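Local coordinates for protein putative 3-hydroxybutyryl-CoA dehydratase (PDB 3HIN) that probably catalyses the reversible addition of water to a short-chain enoyl-CoA thioester, at residues R81-D84 with A85-L89; S196-D199 with K200-L204; G205-V208 with A209-A212; S239-A242 with T243-Q246. All coordinates share one frame; numbering follows the deposited sequence.

All four contacts are local ones along helices or at helix ends. Interactions 2 and 3 share helix 197-208: interaction 2 holds its N-cap and first turns, interaction 3 its last turn and the exit toward helix 213-228, and their centres lie about 13 Å apart. Interaction 4, on helix 231-247, is about 20 Å from interaction 3 between centres and about 7 Å at the nearest atoms, without touching it. Interaction 1 stands apart: it caps helix 85-103 at the surface, its centre about 38 Å from that of interaction 2, with the centre of the chain between them, and about 45 Å from that of interaction 4.

Interaction 1: residues R81-D84 with A85-L89; sequences RERD and ATEGL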
loop_
_atom_site.group_PDB
_atom_site.type_symbol
_atom_site.label_atom_id
_atom_site.label_comp_id
_atom_site.label_asym_id
_atom_site.label_seq_id
_atom_site.Cartn_x
_atom_site.Cartn_y
_atom_site.Cartn_z
ATOM N N ARG A 81 -14.626 -5.001 23.040
ATOM C CA ARG A 81 -13.738 -5.932 23.648
ATOM C C ARG A 81 -12.346 -5.302 23.573
ATOM O O ARG A 81 -11.948 -4.756 22.529
ATOM C CB ARG A 81 -13.787 -7.213 22.862
ATOM C CG ARG A 81 -13.893 -8.374 23.717
ATOM C CD ARG A 81 -13.237 -9.544 23.040
ATOM N NE ARG A 81 -14.018 -9.995 21.900
ATOM C CZ ARG A 81 -15.118 -10.736 21.976
ATOM N NH1 ARG A 81 -15.748 -11.085 20.852
ATOM N NH2 ARG A 81 -15.588 -11.123 23.160
ATOM N N GLU A 82 -11.641 -5.336 24.708
ATOM C CA GLU A 82 -10.277 -4.815 24.860
ATOM C C GLU A 82 -9.313 -5.733 24.114
ATOM O O GLU A 82 -9.395 -6.992 24.224
ATOM C CB GLU A 82 -9.905 -4.752 26.332
ATOM C CG GLU A 82 -10.300 -6.046 27.100
ATOM C CD GLU A 82 -10.639 -5.801 28.575
ATOM O OE1 GLU A 82 -11.843 -5.923 28.959
ATOM O OE2 GLU A 82 -9.688 -5.488 29.333
ATOM N N ARG A 83 -8.413 -5.087 23.355
ATOM C CA ARG A 83 -7.613 -5.742 22.324
ATOM C C ARG A 83 -6.257 -5.061 22.197
ATOM O O ARG A 83 -6.169 -3.823 22.061
ATOM C CB ARG A 83 -8.348 -5.689 20.964
ATOM C CG ARG A 83 -9.506 -6.639 20.867
ATOM C CD ARG A 83 -10.032 -6.754 19.440
ATOM N NE ARG A 83 -10.954 -7.899 19.299
ATOM C CZ ARG A 83 -12.279 -7.786 19.223
ATOM N NH1 ARG A 83 -12.837 -6.586 19.297
ATOM N NH2 ARG A 83 -13.044 -8.867 19.080
ATOM N N ASP A 84 -5.191 -5.855 22.239
ATOM C CA ASP A 84 -3.854 -5.279 21.988
ATOM C C ASP A 84 -3.678 -5.057 20.471
ATOM O O ASP A 84 -4.522 -5.473 19.677
ATOM C CB ASP A 84 -2.749 -6.119 22.640
ATOM C CG ASP A 84 -2.482 -7.425 21.942
ATOM O OD1 ASP A 84 -2.835 -7.589 20.758
ATOM O OD2 ASP A 84 -1.890 -8.317 22.585
ATOM N N ALA A 85 -2.600 -4.373 20.103
ATOM C CA ALA A 85 -2.242 -4.101 18.731
ATOM C C ALA A 85 -2.403 -5.337 17.830
ATOM O O ALA A 85 -3.013 -5.271 16.801
ATOM C CB ALA A 85 -0.802 -3.593 18.696
ATOM N N THR A 86 -1.872 -6.473 18.250
ATOM C CA THR A 86 -1.947 -7.629 17.425
ATOM C C THR A 86 -3.383 -8.052 17.317
ATOM O O THR A 86 -3.877 -8.343 16.230
ATOM C CB THR A 86 -1.130 -8.748 18.037
ATOM O OG1 THR A 86 0.211 -8.289 18.161
ATOM C CG2 THR A 86 -1.247 -10.048 17.191
ATOM N N GLU A 87 -4.078 -8.082 18.446
ATOM C CA GLU A 87 -5.466 -8.532 18.403
ATOM C C GLU A 87 -6.300 -7.659 17.483
ATOM O O GLU A 87 -7.072 -8.164 16.700
ATOM C CB GLU A 87 -6.059 -8.670 19.803
ATOM C CG GLU A 87 -5.302 -9.721 20.616
ATOM C CD GLU A 87 -5.632 -9.664 22.113
ATOM O OE1 GLU A 87 -5.923 -8.523 22.643
ATOM O OE2 GLU A 87 -5.625 -10.793 22.724
ATOM N N GLY A 88 -6.137 -6.351 17.562
ATOM C CA GLY A 88 -6.922 -5.485 16.702
ATOM C C GLY A 88 -6.581 -5.639 15.215
ATOM O O GLY A 88 -7.437 -5.389 14.372
ATOM N N LEU A 89 -5.340 -6.013 14.898
ATOM C CA LEU A 89 -5.001 -6.365 13.525
ATOM C C LEU A 89 -5.803 -7.629 13.119
ATOM O O LEU A 89 -6.468 -7.655 12.066
ATOM C CB LEU A 89 -3.465 -6.633 13.383
ATOM C CG LEU A 89 -2.944 -7.306 12.085
ATOM C CD1 LEU A 89 -3.124 -6.380 10.794
ATOM C CD2 LEU A 89 -1.460 -7.706 12.186
#
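The carboxylates of Asp84 and Glu87 are turned 34° against each other, and each takes a backbone N-H of the other residue. Next to them, Arg81 CB covers one face of the Arg83 guanidinium, offset toward the rim, while Arg83 NH2 lies at the edge of the Arg81 guanidinium. Asp84 OD1 receives Glu87 N at 2.7 Å, nearly along its C-O axis; Glu87 OE1 receives Asp84 N at 2.8 Å on its anti side, somewhat out of the carboxylate plane. Together the two bonds make a capping box at the start of helix 85-103, with Asp84 as N-cap. Asp84 CG sits between its backbone N and carbonyl carbon (chi1 73°), which swings OD1 round to the first turn of the helix. Gly88 N closes that turn on Asp84 O at 2.8 Å. The Arg83 side chain passes obliquely across that of Glu87, with Arg83 CB 3.9 Å from Glu87 CB. A salt bridge ties Arg81 NH1 to Asp42. Because Asp84 OD1 and Glu87 OE1 are only 3.7 Å apart, their charges should repel; the donated N-H groups and the positive end of the helix dipole would probably offset this and keep both carboxylates ionised.

Interaction 2: residues S196-D199 with K200-L204; sequences SAYD and KALEL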
loop_
_atom_site.group_PDB
_atom_site.type_symbol
_atom_site.label_atom_id
_atom_site.label_comp_id
_atom_site.label_asym_id
_atom_site.label_seq_id
_atom_site.Cartn_x
_atom_site.Cartn_y
_atom_site.Cartn_z
ATOM N N SER A 196 -39.946 2.750 -0.500
ATOM C CA SER A 196 -39.063 1.983 0.297
ATOM C C SER A 196 -37.819 1.459 -0.471
ATOM O O SER A 196 -37.903 0.956 -1.605
ATOM C CB SER A 196 -39.871 0.935 1.083
ATOM O OG SER A 196 -39.607 -0.378 0.630
ATOM N N ALA A 197 -36.658 1.658 0.154
ATOM C CA ALA A 197 -35.433 1.226 -0.449
ATOM C C ALA A 197 -35.495 -0.305 -0.652
ATOM O O ALA A 197 -35.057 -0.823 -1.673
ATOM C CB ALA A 197 -34.204 1.677 0.407
ATOM N N TYR A 198 -36.116 -1.012 0.291
ATOM C CA TYR A 198 -36.246 -2.475 0.183
ATOM C C TYR A 198 -36.961 -2.872 -1.106
ATOM O O TYR A 198 -36.495 -3.738 -1.865
ATOM C CB TYR A 198 -37.019 -3.063 1.384
ATOM C CG TYR A 198 -37.304 -4.532 1.222
ATOM C CD1 TYR A 198 -36.331 -5.513 1.552
ATOM C CD2 TYR A 198 -38.532 -4.953 0.715
ATOM C CE1 TYR A 198 -36.602 -6.886 1.369
ATOM C CE2 TYR A 198 -38.829 -6.286 0.556
ATOM C CZ TYR A 198 -37.876 -7.258 0.865
ATOM O OH TYR A 198 -38.215 -8.594 0.660
ATOM N N ASP A 199 -38.095 -2.236 -1.326
ATOM C CA ASP A 199 -38.920 -2.484 -2.507
ATOM C C ASP A 199 -38.073 -2.214 -3.745
ATOM O O ASP A 199 -37.984 -3.058 -4.626
ATOM C CB ASP A 199 -40.154 -1.587 -2.451
ATOM C CG ASP A 199 -41.270 -2.169 -1.540
ATOM O OD1 ASP A 199 -41.229 -3.375 -1.164
ATOM O OD2 ASP A 199 -42.237 -1.425 -1.236
ATOM N N LYS A 200 -37.421 -1.057 -3.795
ATOM C CA LYS A 200 -36.576 -0.745 -4.957
ATOM C C LYS A 200 -35.449 -1.802 -5.098
ATOM O O LYS A 200 -35.185 -2.336 -6.190
ATOM C CB LYS A 200 -35.993 0.678 -4.892
ATOM C CG LYS A 200 -35.081 0.987 -6.094
ATOM C CD LYS A 200 -35.937 1.049 -7.411
ATOM C CE LYS A 200 -35.203 1.740 -8.557
ATOM N NZ LYS A 200 -35.991 1.753 -9.827
ATOM N N ALA A 201 -34.811 -2.132 -3.987
ATOM C CA ALA A 201 -33.642 -2.995 -4.026
ATOM C C ALA A 201 -34.091 -4.316 -4.543
ATOM O O ALA A 201 -33.344 -4.969 -5.292
ATOM C CB ALA A 201 -33.008 -3.151 -2.633
ATOM N N LEU A 202 -35.301 -4.724 -4.157
ATOM C CA LEU A 202 -35.794 -5.996 -4.619
ATOM C C LEU A 202 -36.167 -5.960 -6.105
ATOM O O LEU A 202 -35.941 -6.927 -6.832
ATOM C CB LEU A 202 -36.945 -6.473 -3.756
ATOM C CG LEU A 202 -37.375 -7.943 -3.947
ATOM C CD1 LEU A 202 -36.301 -8.969 -3.614
ATOM C CD2 LEU A 202 -38.694 -8.323 -3.161
ATOM N N GLU A 203 -36.719 -4.878 -6.611
ATOM C CA GLU A 203 -36.875 -4.872 -8.059
ATOM C C GLU A 203 -35.531 -4.854 -8.823
ATOM O O GLU A 203 -35.418 -5.467 -9.878
ATOM C CB GLU A 203 -37.834 -3.782 -8.534
ATOM C CG GLU A 203 -37.197 -2.436 -8.508
ATOM C CD GLU A 203 -37.598 -1.536 -9.682
ATOM O OE1 GLU A 203 -38.824 -1.255 -9.789
ATOM O OE2 GLU A 203 -36.664 -1.076 -10.420
ATOM N N LEU A 204 -34.515 -4.169 -8.299
ATOM C CA LEU A 204 -33.179 -4.271 -8.871
ATOM C C LEU A 204 -32.657 -5.681 -8.816
ATOM O O LEU A 204 -32.062 -6.140 -9.769
ATOM C CB LEU A 204 -32.182 -3.326 -8.214
ATOM C CG LEU A 204 -32.531 -1.845 -8.411
ATOM C CD1 LEU A 204 -31.539 -0.996 -7.668
ATOM C CD2 LEU A 204 -32.451 -1.460 -9.839
#
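Tyr198 and Leu202 lie side by side on the first turns of helix 197-208, which in this crotonase-fold chain packs against the six-stranded mixed sheet. Both have CG anti to the backbone N (chi1 173° in Tyr198, -168° in Leu202), an arrangement that sends both side chains off the helix in the same direction, one turn apart. Leu202 CD2 approaches the ring obliquely, 4.2 Å from Tyr198 CE2 and 3.9 Å from Tyr198 OH. Beyond this pair the tyrosine ring meets His65, and Leu202 rests on Val26 and Thr28 of strand 26-31.

The helix begins at Ser196, the N-cap, whose OG accepts from Asp199 N at 3.1 Å; Ala197 N is held by Glu134. From there the i to i+4 ladder runs regularly, as in Ala201 N to Ala197 O at 2.7 Å. Ala197 and Ala201, both buried, put only methyl groups against Ala112 of strand 109-113, and Ala201 also touches Ile110 there, consistent with a close approach of the helix to this strand.

Lys200 bends at its second torsion (chi2 68°) and is then extended to NZ, its side chain touching Val132, Tyr190 and Ile192. Glu203 bends back to meet it, with CG tucked between its backbone N and carbonyl carbon. The two form an i to i+3 salt bridge: Lys200 NZ reaches Glu203 OE2 at 3.0 Å, coming from above the carboxylate plane instead of within it.

Interaction 3: residues G205-V208 with A209-A212; sequences GNRV and AQNA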
loop_
_atom_site.group_PDB
_atom_site.type_symbol
_atom_site.label_atom_id
_atom_site.label_comp_id
_atom_site.label_asym_id
_atom_site.label_seq_id
_atom_site.Cartn_x
_atom_site.Cartn_y
_atom_site.Cartn_z
ATOM N N GLY A 205 -32.881 -6.394 -7.712
ATOM C CA GLY A 205 -32.358 -7.796 -7.627
ATOM C C GLY A 205 -33.052 -8.682 -8.675
ATOM O O GLY A 205 -32.411 -9.482 -9.359
ATOM N N ASN A 206 -34.367 -8.527 -8.837
ATOM C CA ASN A 206 -35.061 -9.265 -9.925
ATOM C C ASN A 206 -34.512 -8.948 -11.322
ATOM O O ASN A 206 -34.470 -9.853 -12.206
ATOM C CB ASN A 206 -36.611 -9.062 -9.911
ATOM C CG ASN A 206 -37.259 -9.688 -8.694
ATOM O OD1 ASN A 206 -38.038 -9.033 -7.980
ATOM N ND2 ASN A 206 -36.906 -10.966 -8.424
ATOM N N ARG A 207 -34.076 -7.694 -11.518
ATOM C CA ARG A 207 -33.529 -7.273 -12.829
ATOM C C ARG A 207 -32.135 -7.868 -13.108
ATOM O O ARG A 207 -31.944 -8.504 -14.149
ATOM C CB ARG A 207 -33.610 -5.728 -13.026
ATOM C CG ARG A 207 -32.778 -5.166 -14.191
ATOM C CD ARG A 207 -33.408 -5.611 -15.553
ATOM N NE ARG A 207 -32.572 -5.174 -16.660
ATOM C CZ ARG A 207 -31.410 -5.728 -17.024
ATOM N NH1 ARG A 207 -30.942 -6.769 -16.378
ATOM N NH2 ARG A 207 -30.716 -5.251 -18.066
ATOM N N VAL A 208 -31.187 -7.728 -12.166
ATOM C CA VAL A 208 -29.851 -8.326 -12.322
ATOM C C VAL A 208 -29.985 -9.836 -12.455
ATOM O O VAL A 208 -29.177 -10.498 -13.119
ATOM C CB VAL A 208 -28.833 -7.931 -11.186
ATOM C CG1 VAL A 208 -28.625 -6.445 -11.133
ATOM C CG2 VAL A 208 -29.326 -8.457 -9.793
ATOM N N ALA A 209 -31.050 -10.373 -11.875
ATOM C CA ALA A 209 -31.292 -11.837 -11.916
ATOM C C ALA A 209 -31.413 -12.375 -13.332
ATOM O O ALA A 209 -31.213 -13.570 -13.558
ATOM C CB ALA A 209 -32.546 -12.176 -11.148
ATOM N N GLN A 210 -31.742 -11.493 -14.275
ATOM C CA GLN A 210 -31.941 -11.883 -15.653
ATOM C C GLN A 210 -30.598 -11.951 -16.389
ATOM O O GLN A 210 -30.520 -12.507 -17.494
ATOM C CB GLN A 210 -32.775 -10.828 -16.341
ATOM C CG GLN A 210 -34.053 -10.381 -15.594
ATOM C CD GLN A 210 -34.840 -9.323 -16.378
ATOM O OE1 GLN A 210 -34.316 -8.693 -17.301
ATOM N NE2 GLN A 210 -36.115 -9.159 -16.040
ATOM N N ASN A 211 -29.537 -11.378 -15.819
ATOM C CA ASN A 211 -28.216 -11.338 -16.517
ATOM C C ASN A 211 -27.567 -12.737 -16.679
ATOM O O ASN A 211 -27.789 -13.624 -15.856
ATOM C CB ASN A 211 -27.221 -10.354 -15.833
ATOM C CG ASN A 211 -27.742 -8.904 -15.850
ATOM O OD1 ASN A 211 -28.452 -8.503 -16.771
ATOM N ND2 ASN A 211 -27.366 -8.118 -14.875
ATOM N N ALA A 212 -26.802 -12.919 -17.757
ATOM C CA ALA A 212 -25.943 -14.116 -17.931
ATOM C C ALA A 212 -24.830 -14.096 -16.873
ATOM O O ALA A 212 -24.364 -13.030 -16.470
ATOM C CB ALA A 212 -25.327 -14.143 -19.365
#
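Ala209 and Gly205 meet where helix 197-208 ends: Ala209 N reaches Gly205 O at 3.0 Å in the i to i+4 pattern, after which the pattern changes to i to i+3. Gln210 N goes to Arg207 O, and Asn211 N to Val208 O at 2.9 Å, the latter closing a type I turn from Val208 to Asn211. The tight part is the buried Ala209, whose CB lies 3.2 Å from Asn206 O and equally near Gly205 O. On the solvent side, Arg207 and Gln210 touch more loosely. They cross at about a right angle with guanidinium and amide planes 14° apart, and Arg207 CD is 3.7 Å from Gln210 OE1.

The bend of Arg207 at chi2 (70°) brings its guanidinium back over the turn. Arg207 NH1 donates to Asn211 OD1 at 3.1 Å with the acceptor in the guanidinium plane, while the two flat groups stand steeply to each other. Replacing Asn211 by an alanine would probably leave Arg207 NH1 without this acceptor and its guanidinium more able to turn, although the backbone bond to Val208 O could remain.

Round the bend, Ala209 O is taken by Arg60 and Gln210 O by Arg254. Ala209 packs on Pro25 and Val208 on Pro108, and Ala212 is the N-cap of the following helix 213-228.

Interaction 4: residues S239-A242 with T243-Q246; sequences SLMA and TVAQ
Ser239 to Gln246 form two regular turns of helix 231-247, joined by four i to i+4 bonds that run from Thr243 N to Ser239 O through to Gln246 N to Ala242 O, the longest being Val244 N to Leu240 O at 3.3 Å. Methyl groups fit close against the carbonyls of the previous turn: Thr243 CG2 and Val244 CG2 each lie 3.4 Å from Leu240 O, and Ala245 CB is equally far from Met241 O. Thr243 keeps OG1 anti to its own N (chi1 -165°), which turns the hydroxyl toward the next turn. There Gln246 bends at chi2 (84°) and donates from NE2 to Thr243 OG1 at 3.0 Å, with the oxygen close to the amide plane. The first torsion of Gln246 (chi1 66°) sets CG against Ala242 O at 3.1 Å; the same side chain thus packs on a carbonyl of the preceding turn and bonds the Thr243 hydroxyl. Met241 curls its thioether round until CE is 4.3 Å from Val244 CB, a light apolar touch between neighbouring turns. This side of the helix faces helix 213-228: Met241 packs on Phe217, Ala218 and Ala222, and Val244 on Leu214.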
loop_
_atom_site.group_PDB
_atom_site.type_symbol
_atom_site.label_atom_id
_atom_site.label_comp_id
_atom_site.label_asym_id
_atom_site.label_seq_id
_atom_site.Cartn_x
_atom_site.Cartn_y
_atom_site.Cartn_z
ATOM N N SER A 239 -10.391 -6.404 -23.867
ATOM C CA SER A 239 -10.593 -7.169 -25.128
ATOM C C SER A 239 -10.710 -8.633 -24.793
ATOM O O SER A 239 -11.526 -9.329 -25.346
ATOM C CB SER A 239 -9.482 -6.950 -26.140
ATOM O OG SER A 239 -9.488 -5.595 -26.531
ATOM N N LEU A 240 -9.894 -9.080 -23.856
ATOM C CA LEU A 240 -9.935 -10.455 -23.454
ATOM C C LEU A 240 -11.245 -10.841 -22.724
ATOM O O LEU A 240 -11.855 -11.854 -23.104
ATOM C CB LEU A 240 -8.715 -10.790 -22.592
ATOM C CG LEU A 240 -7.361 -10.852 -23.314
ATOM C CD1 LEU A 240 -6.223 -10.783 -22.256
ATOM C CD2 LEU A 240 -7.240 -12.109 -24.195
ATOM N N MET A 241 -11.678 -10.064 -21.726
ATOM C CA MET A 241 -12.994 -10.301 -21.098
ATOM C C MET A 241 -14.112 -10.256 -22.096
ATOM O O MET A 241 -15.063 -11.099 -22.012
ATOM C CB MET A 241 -13.326 -9.271 -20.018
ATOM C CG MET A 241 -14.504 -9.677 -19.093
ATOM S SD MET A 241 -14.186 -11.096 -17.973
ATOM C CE MET A 241 -14.800 -12.418 -18.832
ATOM N N ALA A 242 -13.971 -9.367 -23.112
ATOM C CA ALA A 242 -15.052 -9.157 -24.058
ATOM C C ALA A 242 -15.242 -10.356 -24.949
ATOM O O ALA A 242 -16.416 -10.752 -25.227
ATOM C CB ALA A 242 -14.814 -7.939 -24.916
ATOM N N THR A 243 -14.138 -10.932 -25.398
ATOM C CA THR A 243 -14.195 -12.004 -26.352
ATOM C C THR A 243 -14.703 -13.279 -25.704
ATOM O O THR A 243 -15.428 -14.083 -26.335
ATOM C CB THR A 243 -12.883 -12.194 -27.161
ATOM O OG1 THR A 243 -13.160 -13.041 -28.301
ATOM C CG2 THR A 243 -11.796 -12.869 -26.354
ATOM N N VAL A 244 -14.372 -13.463 -24.459
ATOM C CA VAL A 244 -14.788 -14.649 -23.735
ATOM C C VAL A 244 -16.264 -14.540 -23.536
ATOM O O VAL A 244 -17.003 -15.506 -23.803
ATOM C CB VAL A 244 -14.061 -14.756 -22.386
ATOM C CG1 VAL A 244 -14.717 -15.824 -21.518
ATOM C CG2 VAL A 244 -12.616 -15.145 -22.605
ATOM N N ALA A 245 -16.710 -13.374 -23.059
ATOM C CA ALA A 245 -18.137 -13.175 -22.805
ATOM C C ALA A 245 -18.931 -13.423 -24.094
ATOM O O ALA A 245 -19.934 -14.143 -24.088
ATOM C CB ALA A 245 -18.351 -11.852 -22.364
ATOM N N GLN A 246 -18.485 -12.825 -25.190
ATOM C CA GLN A 246 -19.220 -12.841 -26.392
ATOM C C GLN A 246 -19.141 -14.221 -27.013
ATOM O O GLN A 246 -19.962 -14.590 -27.842
ATOM C CB GLN A 246 -18.713 -11.772 -27.380
ATOM C CG GLN A 246 -17.290 -11.928 -27.967
ATOM C CD GLN A 246 -17.172 -12.846 -29.186
ATOM O OE1 GLN A 246 -18.147 -13.049 -29.896
ATOM N NE2 GLN A 246 -15.950 -13.378 -29.456
#